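PDB 5CWF: designed helical repeat protein from Synthetic construct, which has no known natural function, being designed de novo to explore the structures open to helical repeat proteins. Local coordinates for residues R33-I38 against A80-E85; E40-N45 against R88-S92. All coordinates share one frame; numbering follows the deposited sequence. Where two conformers were deposited one is given.

Contact 1 (R33-I38 against A80-E85)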
loop_
_atom_site.group_PDB
_atom_site.type_symbol
_atom_site.label_atom_id
_atom_site.label_comp_id
_atom_site.label_asym_id
_atom_site.label_seq_id
_atom_site.Cartn_x
_atom_site.Cartn_y
_atom_site.Cartn_z
ATOM N N ARG A 33 8.260 -9.809 2.306
ATOM C CA ARG A 33 8.812 -8.521 2.739
ATOM C C ARG A 33 7.738 -7.602 3.319
ATOM O O ARG A 33 7.971 -6.951 4.328
ATOM C CB ARG A 33 9.525 -7.801 1.593
ATOM C CG ARG A 33 10.299 -6.572 2.072
ATOM C CD ARG A 33 11.250 -6.055 0.995
ATOM N NE ARG A 33 10.590 -5.218 -0.002
ATOM C CZ ARG A 33 10.387 -3.907 0.135
ATOM N NH1 ARG A 33 10.773 -3.282 1.245
ATOM N NH2 ARG A 33 9.796 -3.222 -0.835
ATOM N N ALA A 34 6.589 -7.502 2.660
ATOM C CA ALA A 34 5.512 -6.666 3.149
ATOM C C ALA A 34 4.982 -7.170 4.488
ATOM O O ALA A 34 4.790 -6.393 5.418
ATOM C CB ALA A 34 4.371 -6.593 2.101
ATOM N N ALA A 35 4.731 -8.470 4.575
ATOM C CA ALA A 35 4.269 -9.080 5.816
ATOM C C ALA A 35 5.262 -8.814 6.949
ATOM O O ALA A 35 4.863 -8.480 8.057
ATOM C CB ALA A 35 4.076 -10.575 5.635
ATOM N N LYS A 36 6.559 -8.934 6.668
ATOM C CA LYS A 36 7.559 -8.756 7.718
ATOM C C LYS A 36 7.606 -7.303 8.200
ATOM O O LYS A 36 7.749 -7.037 9.405
ATOM C CB LYS A 36 8.950 -9.184 7.234
ATOM C CG LYS A 36 10.067 -8.889 8.247
ATOM C CD LYS A 36 11.397 -9.542 7.870
ATOM C CE LYS A 36 11.390 -11.035 8.186
ATOM N NZ LYS A 36 11.690 -11.329 9.622
ATOM N N GLU A 37 7.487 -6.374 7.265
ATOM C CA GLU A 37 7.438 -4.957 7.606
ATOM C C GLU A 37 6.243 -4.631 8.517
ATOM O O GLU A 37 6.372 -3.884 9.495
ATOM C CB GLU A 37 7.386 -4.129 6.325
ATOM C CG GLU A 37 7.796 -2.693 6.506
ATOM C CD GLU A 37 9.268 -2.524 6.841
ATOM O OE1 GLU A 37 9.621 -1.488 7.440
ATOM O OE2 GLU A 37 10.074 -3.417 6.497
ATOM N N ILE A 38 5.083 -5.184 8.183
ATOM C CA ILE A 38 3.868 -4.993 8.963
ATOM C C ILE A 38 4.063 -5.512 10.388
ATOM O O ILE A 38 3.703 -4.844 11.357
ATOM C CB ILE A 38 2.665 -5.701 8.297
ATOM C CG1 ILE A 38 2.249 -4.937 7.044
ATOM C CG2 ILE A 38 1.469 -5.800 9.256
ATOM C CD1 ILE A 38 1.318 -5.726 6.105
ATOM N N ALA A 80 2.673 -1.786 -0.591
ATOM C CA ALA A 80 2.343 -2.010 0.809
ATOM C C ALA A 80 3.583 -1.905 1.693
ATOM O O ALA A 80 3.569 -1.204 2.706
ATOM C CB ALA A 80 1.684 -3.364 0.992
ATOM N N ALA A 81 4.656 -2.590 1.312
ATOM C CA ALA A 81 5.884 -2.575 2.103
ATOM C C ALA A 81 6.451 -1.152 2.202
ATOM O O ALA A 81 6.933 -0.744 3.269
ATOM C CB ALA A 81 6.914 -3.528 1.525
ATOM N N GLU A 82 6.398 -0.388 1.115
ATOM C CA GLU A 82 6.960 0.964 1.147
ATOM C C GLU A 82 6.076 1.904 1.988
ATOM O O GLU A 82 6.592 2.820 2.636
ATOM C CB GLU A 82 7.132 1.492 -0.271
ATOM C CG GLU A 82 8.195 0.719 -1.087
ATOM C CD GLU A 82 9.599 0.729 -0.475
ATOM O OE1 GLU A 82 10.127 1.822 -0.172
ATOM O OE2 GLU A 82 10.171 -0.372 -0.262
ATOM N N ILE A 83 4.760 1.684 1.972
ATOM C CA ILE A 83 3.841 2.438 2.830
ATOM C C ILE A 83 4.195 2.202 4.294
ATOM O O ILE A 83 4.242 3.143 5.102
ATOM C CB ILE A 83 2.370 2.031 2.565
ATOM C CG1 ILE A 83 1.880 2.599 1.242
ATOM C CG2 ILE A 83 1.451 2.519 3.660
ATOM C CD1 ILE A 83 0.549 2.008 0.766
ATOM N N VAL A 84 4.446 0.942 4.646
ATOM C CA VAL A 84 4.803 0.630 6.028
ATOM C C VAL A 84 6.148 1.251 6.375
ATOM O O VAL A 84 6.293 1.797 7.468
ATOM C CB VAL A 84 4.828 -0.891 6.313
ATOM C CG1 VAL A 84 5.117 -1.147 7.805
ATOM C CG2 VAL A 84 3.485 -1.510 5.976
ATOM N N GLU A 85 7.134 1.166 5.474
ATOM C CA GLU A 85 8.437 1.795 5.733
ATOM C C GLU A 85 8.304 3.302 6.014
ATOM O O GLU A 85 8.973 3.844 6.907
ATOM C CB GLU A 85 9.391 1.561 4.558
ATOM C CG GLU A 85 9.954 0.143 4.509
ATOM C CD GLU A 85 10.951 -0.074 3.376
ATOM O OE1 GLU A 85 11.292 0.895 2.660
ATOM O OE2 GLU A 85 11.434 -1.221 3.230
HETATM O O HOH W 1 11.467 -3.894 3.840
#

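Contact 2 (E40-N45 against R88-S92). With CA (calcium ion), chain G.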
loop_
_atom_site.group_PDB
_atom_site.type_symbol
_atom_site.label_atom_id
_atom_site.label_comp_id
_atom_site.label_asym_id
_atom_site.label_seq_id
_atom_site.Cartn_x
_atom_site.Cartn_y
_atom_site.Cartn_z
ATOM N N GLU A 40 6.843 -5.906 12.130
ATOM C CA GLU A 40 7.750 -5.053 12.901
ATOM C C GLU A 40 7.088 -3.715 13.254
ATOM O O GLU A 40 7.292 -3.201 14.350
ATOM C CB GLU A 40 9.068 -4.817 12.156
ATOM C CG GLU A 40 10.281 -5.524 12.778
ATOM C CD GLU A 40 10.347 -7.009 12.476
ATOM O OE1 GLU A 40 10.166 -7.814 13.416
ATOM O OE2 GLU A 40 10.601 -7.371 11.307
ATOM N N ALA A 41 6.298 -3.156 12.340
ATOM C CA ALA A 41 5.568 -1.920 12.628
ATOM C C ALA A 41 4.627 -2.104 13.825
ATOM O O ALA A 41 4.482 -1.208 14.650
ATOM C CB ALA A 41 4.782 -1.451 11.396
ATOM N N LEU A 42 3.951 -3.249 13.895
ATOM C CA LEU A 42 3.012 -3.499 14.987
ATOM C C LEU A 42 3.719 -3.828 16.323
ATOM O O LEU A 42 3.175 -3.577 17.399
ATOM C CB LEU A 42 2.052 -4.623 14.606
ATOM C CG LEU A 42 1.033 -4.262 13.516
ATOM C CD1 LEU A 42 0.290 -5.509 13.042
ATOM C CD2 LEU A 42 0.037 -3.182 13.979
ATOM N N ARG A 43 4.922 -4.387 16.244
ATOM C CA ARG A 43 5.674 -4.743 17.442
ATOM C C ARG A 43 6.048 -3.506 18.245
ATOM O O ARG A 43 6.078 -3.539 19.472
ATOM C CB ARG A 43 6.942 -5.518 17.075
ATOM C CG ARG A 43 7.741 -6.017 18.279
ATOM C CD ARG A 43 9.029 -6.709 17.842
ATOM N NE ARG A 43 8.786 -7.670 16.770
ATOM C CZ ARG A 43 9.720 -8.142 15.950
ATOM N NH1 ARG A 43 10.980 -7.745 16.068
ATOM N NH2 ARG A 43 9.388 -9.012 15.003
ATOM N N GLU A 44 6.332 -2.414 17.540
ATOM C CA GLU A 44 6.868 -1.212 18.171
ATOM C C GLU A 44 5.814 -0.151 18.464
ATOM O O GLU A 44 6.067 0.778 19.221
ATOM C CB GLU A 44 7.966 -0.616 17.275
ATOM C CG GLU A 44 7.455 0.051 16.007
ATOM C CD GLU A 44 8.574 0.400 15.032
ATOM O OE1 GLU A 44 8.278 0.949 13.951
ATOM O OE2 GLU A 44 9.751 0.113 15.340
ATOM N N ASN A 45 4.635 -0.299 17.877
ATOM C CA ASN A 45 3.635 0.761 17.899
ATOM C C ASN A 45 2.222 0.233 18.164
ATOM O O ASN A 45 1.661 -0.508 17.350
ATOM C CB ASN A 45 3.700 1.504 16.564
ATOM C CG ASN A 45 2.811 2.726 16.505
ATOM O OD1 ASN A 45 1.740 2.776 17.104
ATOM N ND2 ASN A 45 3.234 3.707 15.722
ATOM N N ARG A 88 6.817 3.891 9.422
ATOM C CA ARG A 88 7.735 3.624 10.503
ATOM C C ARG A 88 8.715 4.786 10.656
ATOM O O ARG A 88 9.226 5.012 11.741
ATOM C CB ARG A 88 8.484 2.314 10.273
ATOM C CG ARG A 88 7.591 1.082 10.411
ATOM C CD ARG A 88 8.387 -0.182 10.180
ATOM N NE ARG A 88 9.249 -0.510 11.318
ATOM C CZ ARG A 88 10.217 -1.421 11.275
ATOM N NH1 ARG A 88 10.457 -2.094 10.154
ATOM N NH2 ARG A 88 10.942 -1.668 12.356
ATOM N N GLU A 89 8.946 5.555 9.598
ATOM C CA GLU A 89 9.778 6.748 9.737
ATOM C C GLU A 89 9.009 7.879 10.414
ATOM O O GLU A 89 9.563 8.627 11.197
ATOM C CB GLU A 89 10.305 7.227 8.386
ATOM C CG GLU A 89 11.282 6.260 7.740
ATOM C CD GLU A 89 11.677 6.697 6.352
ATOM O OE1 GLU A 89 11.047 7.645 5.829
ATOM O OE2 GLU A 89 12.578 6.056 5.764
ATOM N N ASN A 90 7.734 8.023 10.091
ATOM C CA ASN A 90 6.948 9.124 10.652
ATOM C C ASN A 90 5.485 8.727 10.666
ATOM O O ASN A 90 4.904 8.582 9.592
ATOM C CB ASN A 90 7.177 10.397 9.817
ATOM C CG ASN A 90 6.354 11.600 10.288
ATOM O OD1 ASN A 90 5.571 11.514 11.233
ATOM N ND2 ASN A 90 6.565 12.744 9.636
ATOM N N ASN A 91 4.893 8.534 11.854
ATOM C CA ASN A 91 3.461 8.177 11.925
ATOM C C ASN A 91 2.686 9.256 12.658
ATOM O O ASN A 91 1.821 8.969 13.488
ATOM C CB ASN A 91 3.208 6.775 12.560
ATOM C CG ASN A 91 3.448 6.709 14.078
ATOM O OD1 ASN A 91 2.524 6.450 14.866
ATOM N ND2 ASN A 91 4.679 6.883 14.478
ATOM N N SER A 92 2.987 10.508 12.310
ATOM C CA SER A 92 2.177 11.645 12.750
ATOM C C SER A 92 0.729 11.418 12.345
ATOM O O SER A 92 0.455 10.583 11.499
ATOM C CB SER A 92 2.693 12.940 12.127
ATOM O OG SER A 92 2.528 12.890 10.716
HETATM CA CA CA G . 8.999 5.491 13.977
HETATM O O HOH W 2 10.558 7.163 13.403
HETATM O O HOH W 3 6.874 6.058 13.142
HETATM O O HOH W 4 10.931 4.183 13.695
#

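Contact 1 (R33-I38 against A80-E85)
Ala-34 and Ala-81 are the nearest pair between the two helical segments, their CA atoms 4.2 Å apart. The axes of 33-38 and 80-85 approach to 8.5 Å and cross at 24°, the near-parallel packing of helix 25-44 on helix 70-89 in this designed helical repeat protein. Alanine makes this spacing possible: the CB of Ala-81 lies 3.8 Å from the CA of Ala-34, methyl against backbone. Deeper in the interface, CG2 of Val-84 packs on CG1 of Ile-38, and Leu-57 and Met-54 of helix 48-67 also touch Val-84.

Toward the surface the contact turns polar. Arg-33 leaves its helix with CG anti to the backbone N (chi1 -171°) and bends at chi3, laying one guanidinium face over the Ala-81 methyl while its edge meets two carboxylates. NH2 donates to OE2 of Glu-82 at 2.9 Å, nearly in the guanidinium plane and onto the anti lone pair; NH1 forms a salt bridge with OE2 of Glu-85. Arg-133 pairs with the other oxygens of both glutamates, which also take part in a calcium site. In the conformer given, CG of Glu-37 packs against CG1 of Val-84 at 3.4 Å, and its OE1 pairs with Arg-88. One water lies 3.0 Å from OE2 of Glu-37 and 2.7 Å from OE2 of Glu-85, in position to bridge them.

Contact 2 (E40-N45 against R88-S92)
Arg-88 reaches across to Glu-40, Ala-41 and Glu-44 on the last turns of helix 25-44. Its CG lies 3.9 Å from the CB of Ala-41, and a bend at chi3 (75°) then lays the guanidinium against Glu-40, whose CB sits over one face. At the edge of the same group, NE donates to OE1 of Glu-44 at 3.2 Å; the bond is fairly straight (166°) and close to the guanidinium plane, yet it arrives from above the carboxylate plane. With NH1 on Glu-37, two carboxylates of the neighbouring helix fix the rotation of the guanidinium. With an alanine in its place, Glu-44 and Glu-37 would probably lose the cation they share, and the CB of Glu-40 its cover.

The backbone O of Arg-88 binds a calcium ion at 2.3 Å, together with three waters. One of these waters also donates to the O of Glu-89. Asn-90 then leaves helical geometry, and its OD1 accepts from the N of Ser-92 at 3.0 Å, closing an Asx turn. Asn-91 supports the ion indirectly, ND2 donating to another of its waters, while OD1 takes a weak bond from ND2 of Asn-45 at 3.0 Å. The planes of these two amides are turned 68° against each other, and OD1 of Asn-45 is held by the N of Ser-47. Ser-92 ends the segment, its OG accepting from the N of Met-95. The Asx turn at Asn-90 and the N-cap at Ser-92 together form the short loop between helices 70-89 and 93-111 of the helical repeat protein.

Contacts 1 and 2 are successive stations along one interface, that between helix 25-44 and helix 70-89, with centres about 11 Å apart. Their segments alternate along the chain: 33-38, 40-45, 80-85, 88-92. Moving toward the C-terminal ends of both helices, the interface passes from partly buried packing, about 8 Å from the chain centre, to a surface contact about 15 Å from it. The two meet directly: NH1 of Arg-88 lies 2.9 Å from OE1 of Glu-37, and CG1 of Val-84 packs on CB of Ala-41 at 3.6 Å. Apolar packing and a charged rim thus continue without a break, joining helix 25-44 to helix 70-89 in the designed helical repeat protein.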